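Side-chain contacts in succinate-semialdehyde dehydrogenase (Synechococcus sp., PDB 4ITA), which probably catalyses the NADP+-dependent oxidation of succinic semialdehyde to succinate, as a member of the aldehyde dehydrogenase family: residues 237-242 with 278-283; 377-382 with 401-406. One frame throughout, in Å; residues are numbered along the deposited sequence.

Contact 1 of 2, residues 237-242 with 278-283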
ATOM      1  N   PHE A 237      14.149  -2.947 -24.080  1.00  6.35           N
ATOM      2  CA  PHE A 237      14.245  -4.238 -24.742  1.00  7.42           C
ATOM      3  C   PHE A 237      15.712  -4.321 -25.152  1.00  7.24           C
ATOM      4  O   PHE A 237      16.141  -3.687 -26.127  1.00  7.28           O
ATOM      5  CB  PHE A 237      13.304  -4.256 -25.954  1.00  7.94           C
ATOM      6  CG  PHE A 237      13.090  -5.623 -26.571  1.00  6.52           C
ATOM      7  CD1 PHE A 237      13.940  -6.096 -27.562  1.00  7.89           C
ATOM      8  CD2 PHE A 237      12.005  -6.405 -26.201  1.00  6.64           C
ATOM      9  CE1 PHE A 237      13.718  -7.332 -28.150  1.00  7.39           C
ATOM     10  CE2 PHE A 237      11.786  -7.647 -26.778  1.00  8.34           C
ATOM     11  CZ  PHE A 237      12.647  -8.110 -27.759  1.00  7.39           C
ATOM     12  N   VAL A 238      16.490  -5.048 -24.359  1.00  7.20           N
ATOM     13  CA  VAL A 238      17.940  -5.063 -24.482  1.00  6.86           C
ATOM     14  C   VAL A 238      18.373  -6.304 -25.236  1.00  7.34           C
ATOM     15  O   VAL A 238      17.968  -7.411 -24.892  1.00  8.04           O
ATOM     16  CB  VAL A 238      18.605  -5.045 -23.090  1.00  7.05           C
ATOM     17  CG1 VAL A 238      20.105  -4.915 -23.242  1.00  8.24           C
ATOM     18  CG2 VAL A 238      18.069  -3.890 -22.234  1.00  8.19           C
ATOM     19  N   VAL A 239      19.181  -6.119 -26.278  1.00  7.17           N
ATOM     20  CA  VAL A 239      19.614  -7.241 -27.101  1.00  8.56           C
ATOM     21  C   VAL A 239      21.130  -7.334 -27.136  1.00  7.60           C
ATOM     22  O   VAL A 239      21.804  -6.418 -27.602  1.00  8.33           O
ATOM     23  CB  VAL A 239      19.060  -7.143 -28.536  1.00  7.51           C
ATOM     24  CG1 VAL A 239      19.433  -8.387 -29.339  1.00  9.73           C
ATOM     25  CG2 VAL A 239      17.546  -6.971 -28.508  1.00  8.70           C
ATOM     26  N   PHE A 240      21.660  -8.446 -26.637  1.00  7.76           N
ATOM     27  CA  PHE A 240      23.106  -8.619 -26.512  1.00  8.73           C
ATOM     28  C   PHE A 240      23.659  -9.659 -27.502  1.00  9.91           C
ATOM     29  O   PHE A 240      22.886 -10.361 -28.158  1.00 10.38           O
ATOM     30  CB  PHE A 240      23.478  -8.874 -25.038  1.00  8.86           C
ATOM     31  CG  PHE A 240      24.009  -7.651 -24.349  1.00  7.34           C
ATOM     32  CD1 PHE A 240      23.378  -6.425 -24.523  1.00  7.76           C
ATOM     33  CD2 PHE A 240      25.142  -7.709 -23.555  1.00  8.85           C
ATOM     34  CE1 PHE A 240      23.862  -5.287 -23.915  1.00  9.11           C
ATOM     35  CE2 PHE A 240      25.632  -6.565 -22.942  1.00 10.06           C
ATOM     36  CZ  PHE A 240      24.995  -5.353 -23.124  1.00  9.79           C
ATOM     37  N   PRO A 241      24.997  -9.734 -27.645  1.00  9.95           N
ATOM     38  CA  PRO A 241      25.547 -10.501 -28.774  1.00 10.46           C
ATOM     39  C   PRO A 241      25.232 -12.001 -28.815  1.00 10.63           C
ATOM     40  O   PRO A 241      25.244 -12.578 -29.905  1.00 11.72           O
ATOM     41  CB  PRO A 241      27.056 -10.268 -28.647  1.00 12.90           C
ATOM     42  CG  PRO A 241      27.169  -8.946 -27.957  1.00 12.37           C
ATOM     43  CD  PRO A 241      26.047  -8.949 -26.964  1.00  9.76           C
ATOM     44  N   SER A 242      24.944 -12.622 -27.677  1.00  9.00           N
ATOM     45  CA  SER A 242      24.639 -14.050 -27.669  1.00 11.21           C
ATOM     46  C   SER A 242      23.157 -14.343 -27.868  1.00 10.50           C
ATOM     47  O   SER A 242      22.735 -15.495 -27.810  1.00 12.17           O
ATOM     48  CB  SER A 242      25.120 -14.705 -26.378  1.00 10.23           C
ATOM     49  OG  SER A 242      24.427 -14.193 -25.251  1.00 11.50           O
ATOM     50  N   ALA A 278      23.656  -3.386 -36.021  1.00 11.98           N
ATOM     51  CA  ALA A 278      23.363  -3.184 -37.439  1.00 12.88           C
ATOM     52  C   ALA A 278      22.391  -4.239 -37.956  1.00 11.03           C
ATOM     53  O   ALA A 278      21.394  -3.907 -38.600  1.00 11.10           O
ATOM     54  CB  ALA A 278      24.646  -3.182 -38.261  1.00 13.01           C
ATOM     55  N   GLU A 279      22.673  -5.504 -37.662  1.00 11.50           N
ATOM     56  CA  GLU A 279      21.824  -6.602 -38.111  1.00 11.77           C
ATOM     57  C   GLU A 279      20.436  -6.536 -37.474  1.00 11.70           C
ATOM     58  O   GLU A 279      19.419  -6.659 -38.160  1.00 10.98           O
ATOM     59  CB  GLU A 279      22.469  -7.958 -37.815  1.00 11.52           C
ATOM     60  CG  GLU A 279      21.603  -9.134 -38.233  1.00 14.23           C
ATOM     61  CD  GLU A 279      22.234 -10.481 -37.941  1.00 15.92           C
ATOM     62  OE1 GLU A 279      23.427 -10.511 -37.575  1.00 16.31           O
ATOM     63  OE2 GLU A 279      21.528 -11.504 -38.074  1.00 16.79           O
ATOM     64  N   PHE A 280      20.393  -6.341 -36.159  1.00 10.91           N
ATOM     65  CA  PHE A 280      19.111  -6.268 -35.476  1.00  9.38           C
ATOM     66  C   PHE A 280      18.269  -5.098 -35.997  1.00  8.21           C
ATOM     67  O   PHE A 280      17.078  -5.265 -36.269  1.00  9.13           O
ATOM     68  CB  PHE A 280      19.288  -6.171 -33.953  1.00 10.46           C
ATOM     69  CG  PHE A 280      17.978  -6.192 -33.192  1.00  9.38           C
ATOM     70  CD1 PHE A 280      17.484  -7.372 -32.657  1.00  9.87           C
ATOM     71  CD2 PHE A 280      17.234  -5.029 -33.036  1.00  8.61           C
ATOM     72  CE1 PHE A 280      16.269  -7.386 -31.975  1.00  9.13           C
ATOM     73  CE2 PHE A 280      16.027  -5.037 -32.356  1.00  9.53           C
ATOM     74  CZ  PHE A 280      15.547  -6.220 -31.830  1.00  9.06           C
ATOM     75  N   LEU A 281      18.874  -3.923 -36.131  1.00 10.06           N
ATOM     76  CA  LEU A 281      18.116  -2.750 -36.549  1.00 10.06           C
ATOM     77  C   LEU A 281      17.574  -2.897 -37.969  1.00 10.16           C
ATOM     78  O   LEU A 281      16.442  -2.491 -38.244  1.00 10.37           O
ATOM     79  CB  LEU A 281      18.952  -1.477 -36.423  1.00 10.43           C
ATOM     80  CG  LEU A 281      18.225  -0.176 -36.777  1.00 10.87           C
ATOM     81  CD1 LEU A 281      16.923  -0.034 -35.986  1.00 13.60           C
ATOM     82  CD2 LEU A 281      19.133   1.021 -36.545  1.00 12.59           C
ATOM     83  N   GLU A 282      18.372  -3.464 -38.871  1.00  9.93           N
ATOM     84  CA  GLU A 282      17.886  -3.682 -40.234  1.00 11.05           C
ATOM     85  C   GLU A 282      16.679  -4.610 -40.212  1.00  9.63           C
ATOM     86  O   GLU A 282      15.670  -4.357 -40.871  1.00  9.86           O
ATOM     87  CB  GLU A 282      18.981  -4.263 -41.143  1.00 14.11           C
ATOM     88  CG  GLU A 282      18.427  -4.770 -42.488  1.00 14.24           C
ATOM     89  CD  GLU A 282      19.497  -5.153 -43.502  1.00 22.34           C
ATOM     90  OE1 GLU A 282      20.157  -4.243 -44.036  1.00 18.56           O
ATOM     91  OE2 GLU A 282      19.656  -6.362 -43.789  1.00 22.79           O
ATOM     92  N   LYS A 283      16.789  -5.692 -39.451  1.00  9.72           N
ATOM     93  CA  LYS A 283      15.710  -6.665 -39.351  1.00  9.92           C
ATOM     94  C   LYS A 283      14.464  -6.087 -38.676  1.00  9.24           C
ATOM     95  O   LYS A 283      13.339  -6.422 -39.057  1.00  9.72           O
ATOM     96  CB  LYS A 283      16.199  -7.948 -38.670  1.00  9.62           C
ATOM     97  CG  LYS A 283      17.147  -8.741 -39.565  1.00 12.57           C
ATOM     98  CD  LYS A 283      17.701  -9.990 -38.901  1.00 13.14           C
ATOM     99  CE  LYS A 283      18.413 -10.859 -39.932  1.00 11.58           C
ATOM    100  NZ  LYS A 283      19.127 -12.003 -39.308  1.00 15.67           N
TER

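Contact 2 of 2, residues 377-382 with 401-406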
ATOM      1  N   GLN A 377      26.811  -0.158 -19.548  1.00  9.96           N
ATOM      2  CA  GLN A 377      26.168   0.919 -20.296  1.00  9.59           C
ATOM      3  C   GLN A 377      24.716   0.561 -20.611  1.00 10.19           C
ATOM      4  O   GLN A 377      23.833   1.407 -20.558  1.00 10.43           O
ATOM      5  CB  GLN A 377      26.942   1.200 -21.584  1.00 10.83           C
ATOM      6  CG  GLN A 377      26.484   2.433 -22.341  1.00 17.04           C
ATOM      7  CD  GLN A 377      27.205   2.593 -23.674  1.00 18.59           C
ATOM      8  OE1 GLN A 377      28.177   1.891 -23.954  1.00 23.60           O
ATOM      9  NE2 GLN A 377      26.725   3.516 -24.501  1.00 30.20           N
ATOM     10  N   ALA A 378      24.474  -0.704 -20.923  1.00  9.31           N
ATOM     11  CA  ALA A 378      23.114  -1.168 -21.210  1.00  9.74           C
ATOM     12  C   ALA A 378      22.195  -0.990 -20.004  1.00 10.22           C
ATOM     13  O   ALA A 378      21.070  -0.505 -20.130  1.00  9.23           O
ATOM     14  CB  ALA A 378      23.133  -2.610 -21.634  1.00  9.54           C
ATOM     15  N   ILE A 379      22.675  -1.386 -18.834  1.00  9.15           N
ATOM     16  CA  ILE A 379      21.887  -1.275 -17.615  1.00 11.30           C
ATOM     17  C   ILE A 379      21.654   0.190 -17.236  1.00 10.07           C
ATOM     18  O   ILE A 379      20.538   0.586 -16.891  1.00 10.43           O
ATOM     19  CB  ILE A 379      22.552  -2.077 -16.476  1.00 11.16           C
ATOM     20  CG1 ILE A 379      22.472  -3.571 -16.804  1.00 12.73           C
ATOM     21  CG2 ILE A 379      21.893  -1.766 -15.133  1.00 12.89           C
ATOM     22  CD1 ILE A 379      23.365  -4.458 -15.957  1.00 16.46           C
ATOM     23  N   ALA A 380      22.696   1.008 -17.324  1.00  9.88           N
ATOM     24  CA  ALA A 380      22.547   2.423 -17.013  1.00 10.11           C
ATOM     25  C   ALA A 380      21.502   3.085 -17.910  1.00  9.85           C
ATOM     26  O   ALA A 380      20.655   3.851 -17.443  1.00 10.37           O
ATOM     27  CB  ALA A 380      23.888   3.143 -17.124  1.00 11.83           C
ATOM     28  N   LEU A 381      21.561   2.801 -19.209  1.00  8.67           N
ATOM     29  CA  LEU A 381      20.629   3.418 -20.135  1.00  9.26           C
ATOM     30  C   LEU A 381      19.221   2.885 -19.904  1.00  9.25           C
ATOM     31  O   LEU A 381      18.245   3.639 -19.924  1.00  9.19           O
ATOM     32  CB  LEU A 381      21.071   3.180 -21.582  1.00 10.84           C
ATOM     33  CG  LEU A 381      20.179   3.764 -22.676  1.00 11.05           C
ATOM     34  CD1 LEU A 381      20.010   5.256 -22.485  1.00 14.44           C
ATOM     35  CD2 LEU A 381      20.782   3.474 -24.032  1.00 12.97           C
ATOM     36  N   ALA A 382      19.124   1.580 -19.679  1.00  8.69           N
ATOM     37  CA  ALA A 382      17.828   0.954 -19.418  1.00  8.28           C
ATOM     38  C   ALA A 382      17.117   1.594 -18.231  1.00  8.44           C
ATOM     39  O   ALA A 382      15.894   1.769 -18.243  1.00  9.37           O
ATOM     40  CB  ALA A 382      17.993  -0.534 -19.195  1.00  8.74           C
ATOM     41  N   GLN A 401      22.691 -12.710 -17.805  1.00  8.51           N
ATOM     42  CA  GLN A 401      21.295 -12.911 -17.409  1.00  7.54           C
ATOM     43  C   GLN A 401      21.079 -12.512 -15.956  1.00  9.21           C
ATOM     44  O   GLN A 401      20.127 -11.796 -15.634  1.00 10.18           O
ATOM     45  CB  GLN A 401      20.867 -14.365 -17.615  1.00 10.60           C
ATOM     46  CG  GLN A 401      20.867 -14.807 -19.060  1.00  8.69           C
ATOM     47  CD  GLN A 401      20.557 -16.278 -19.219  1.00 10.84           C
ATOM     48  OE1 GLN A 401      20.734 -17.068 -18.285  1.00 13.15           O
ATOM     49  NE2 GLN A 401      20.115 -16.662 -20.411  1.00 10.92           N
ATOM     50  N   GLN A 402      21.973 -12.958 -15.082  1.00  9.31           N
ATOM     51  CA  GLN A 402      21.837 -12.651 -13.663  1.00  9.98           C
ATOM     52  C   GLN A 402      22.003 -11.165 -13.368  1.00  9.69           C
ATOM     53  O   GLN A 402      21.269 -10.606 -12.551  1.00 10.58           O
ATOM     54  CB  GLN A 402      22.787 -13.505 -12.824  1.00 12.47           C
ATOM     55  CG  GLN A 402      22.383 -14.983 -12.782  1.00 16.71           C
ATOM     56  CD  GLN A 402      20.934 -15.191 -12.335  1.00 20.73           C
ATOM     57  OE1 GLN A 402      20.522 -14.701 -11.283  1.00 20.27           O
ATOM     58  NE2 GLN A 402      20.159 -15.923 -13.136  1.00 20.73           N
ATOM     59  N   ARG A 403      22.943 -10.508 -14.036  1.00  9.18           N
ATOM     60  CA  ARG A 403      23.103  -9.072 -13.837  1.00  9.63           C
ATOM     61  C   ARG A 403      21.878  -8.291 -14.313  1.00  8.93           C
ATOM     62  O   ARG A 403      21.449  -7.351 -13.641  1.00  9.69           O
ATOM     63  CB  ARG A 403      24.383  -8.548 -14.490  1.00 13.06           C
ATOM     64  CG  ARG A 403      25.647  -8.910 -13.714  1.00 15.01           C
ATOM     65  CD  ARG A 403      26.803  -7.975 -14.051  1.00 17.99           C
ATOM     66  NE  ARG A 403      26.498  -6.579 -13.739  1.00 17.74           N
ATOM     67  CZ  ARG A 403      27.144  -5.536 -14.254  1.00 18.90           C
ATOM     68  NH1 ARG A 403      28.132  -5.728 -15.119  1.00 18.86           N
ATOM     69  NH2 ARG A 403      26.798  -4.302 -13.917  1.00 18.40           N
ATOM     70  N   PHE A 404      21.313  -8.675 -15.457  1.00  8.68           N
ATOM     71  CA  PHE A 404      20.094  -8.032 -15.938  1.00  8.11           C
ATOM     72  C   PHE A 404      18.943  -8.234 -14.945  1.00  9.47           C
ATOM     73  O   PHE A 404      18.242  -7.277 -14.597  1.00  9.22           O
ATOM     74  CB  PHE A 404      19.697  -8.577 -17.315  1.00  8.84           C
ATOM     75  CG  PHE A 404      20.474  -7.985 -18.469  1.00  8.14           C
ATOM     76  CD1 PHE A 404      20.569  -6.608 -18.643  1.00  8.21           C
ATOM     77  CD2 PHE A 404      21.083  -8.814 -19.410  1.00  8.80           C
ATOM     78  CE1 PHE A 404      21.273  -6.070 -19.726  1.00  8.86           C
ATOM     79  CE2 PHE A 404      21.778  -8.281 -20.490  1.00  8.77           C
ATOM     80  CZ  PHE A 404      21.874  -6.909 -20.646  1.00  9.99           C
ATOM     81  N   ILE A 405      18.746  -9.474 -14.499  1.00  8.87           N
ATOM     82  CA  ILE A 405      17.704  -9.777 -13.516  1.00  8.93           C
ATOM     83  C   ILE A 405      17.875  -8.940 -12.251  1.00 10.09           C
ATOM     84  O   ILE A 405      16.915  -8.363 -11.739  1.00  9.62           O
ATOM     85  CB  ILE A 405      17.699 -11.279 -13.158  1.00  8.05           C
ATOM     86  CG1 ILE A 405      17.193 -12.097 -14.344  1.00  9.05           C
ATOM     87  CG2 ILE A 405      16.845 -11.543 -11.919  1.00 10.46           C
ATOM     88  CD1 ILE A 405      17.453 -13.586 -14.227  1.00 10.49           C
ATOM     89  N   GLN A 406      19.102  -8.857 -11.756  1.00  9.78           N
ATOM     90  CA  GLN A 406      19.357  -8.186 -10.493  1.00  9.69           C
ATOM     91  C   GLN A 406      19.305  -6.666 -10.600  1.00 10.50           C
ATOM     92  O   GLN A 406      18.821  -5.988  -9.691  1.00 12.50           O
ATOM     93  CB  GLN A 406      20.713  -8.628  -9.927  1.00 12.21           C
ATOM     94  CG  GLN A 406      20.732 -10.081  -9.476  1.00 15.28           C
ATOM     95  CD  GLN A 406      19.826 -10.335  -8.288  1.00 18.67           C
ATOM     96  OE1 GLN A 406      19.814  -9.563  -7.331  1.00 22.84           O
ATOM     97  NE2 GLN A 406      19.052 -11.417  -8.348  1.00 24.20           N
TER

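Contact 1 of 2, residues 237-242 with 278-283
An apolar helix-on-sheet contact forms where F280 of helix 274-289 lies over V239 and beside F237, both on strand 235-239. On the strand side V239 carries most of it. Its CG2 sits over one face of the F280 ring, 4.2 Å from the centroid and 28° off the ring normal, a CH-pi contact whose nearest ring atom is CE1 at 3.7 Å. The second methyl, V239 CG1, reaches F280 CD1 at 4.0 Å, and the two side chains cross at about a right angle. Having CG anti to the backbone N (chi1 -176°) sends the F280 ring out from the helix to the strand. F237, two residues before V239 and on the same sheet face, approaches obliquely, with CE1 4.3 Å from F280 CZ. Strands 235-239 and 267-273 are parallel neighbours joined by helix 245-257 in a beta-alpha-beta crossover, and helix 274-289 follows the second strand. The F280 ring is accordingly enclosed also by F270 and L272 of strand 267-273 and by V249 of helix 245-257. Both V239 methyls would probably lose their aromatic partner, and a gap open between helix and sheet, if an alanine stood at F280. Farther out on the helix, K283 NZ forms a salt bridge to E279 OE2 (2.7 Å), the oxygen accepting through its anti lone pair; D246 gives the lysine a second salt bridge, to helix 245-257.

Contact 2 of 2, residues 377-382 with 401-406
I379 of helix 375-383 packs between R403 and F404 of helix 398-407, while A378 reaches the same phenylalanine. The apolar part is centred on F404. I379 CG1 stands 4.0 Å from F404 CE1 and equally close to CD1, approaching the ring obliquely. A378 CB instead meets the ring at its edge, near the ring plane, 4.4 Å from F404 CE1. With CG anti to the carbonyl carbon (chi1 -80°), the F404 ring leans across to the other helix and reaches both residues from one position. It is buried, and F240 meets it edge-to-face.

Both helices pack on the same face of the parallel part of the seven-stranded sheet. They belong to consecutive beta-alpha-beta units, running from strand 366-372 through 390-394 to 412-415, and so point nearly the same way: the axes of 377-382 and 401-406 make an angle of 21° and approach to 10.9 Å.

At the border a methyl meets a charged group: I379 CD1 lies over one face of the R403 guanidinium, 4.0 Å from NH2, with the two side chains at about a right angle. A bend in the arginine chain at chi3 (60°) helps turn the group this way. Its strongest polar partner is E407, bridged to NE one turn along the same helix, and NH2 makes a salt bridge to D376 on the facing helix, so two carboxylates help fix the plane on which the methyl rests. Farther along helix 398-407, the backbone carbonyls I405 O and Q406 O accept hydrogen bonds from K451 and Q121 of the second subunit.

Along the chain the two contacts are in series. Contact 1 opens at strand 235-239 and closes, after helix 245-257 and strand 267-273, on helix 274-289. Contact 2 begins later, at helix 375-383, and closes a shorter loop through strand 390-394 at helix 398-407, so the loops neither nest nor cross. They meet through strand 235-239: F237 and V239 serve contact 1 on one face of the sheet, while V238 points to the other and touches contact 2, its CG1 3.7 Å from F404 CZ. F240, just past the strand, adds CE1 at 3.6 Å from A378 CB. Helices on opposite faces are thus joined through one strand.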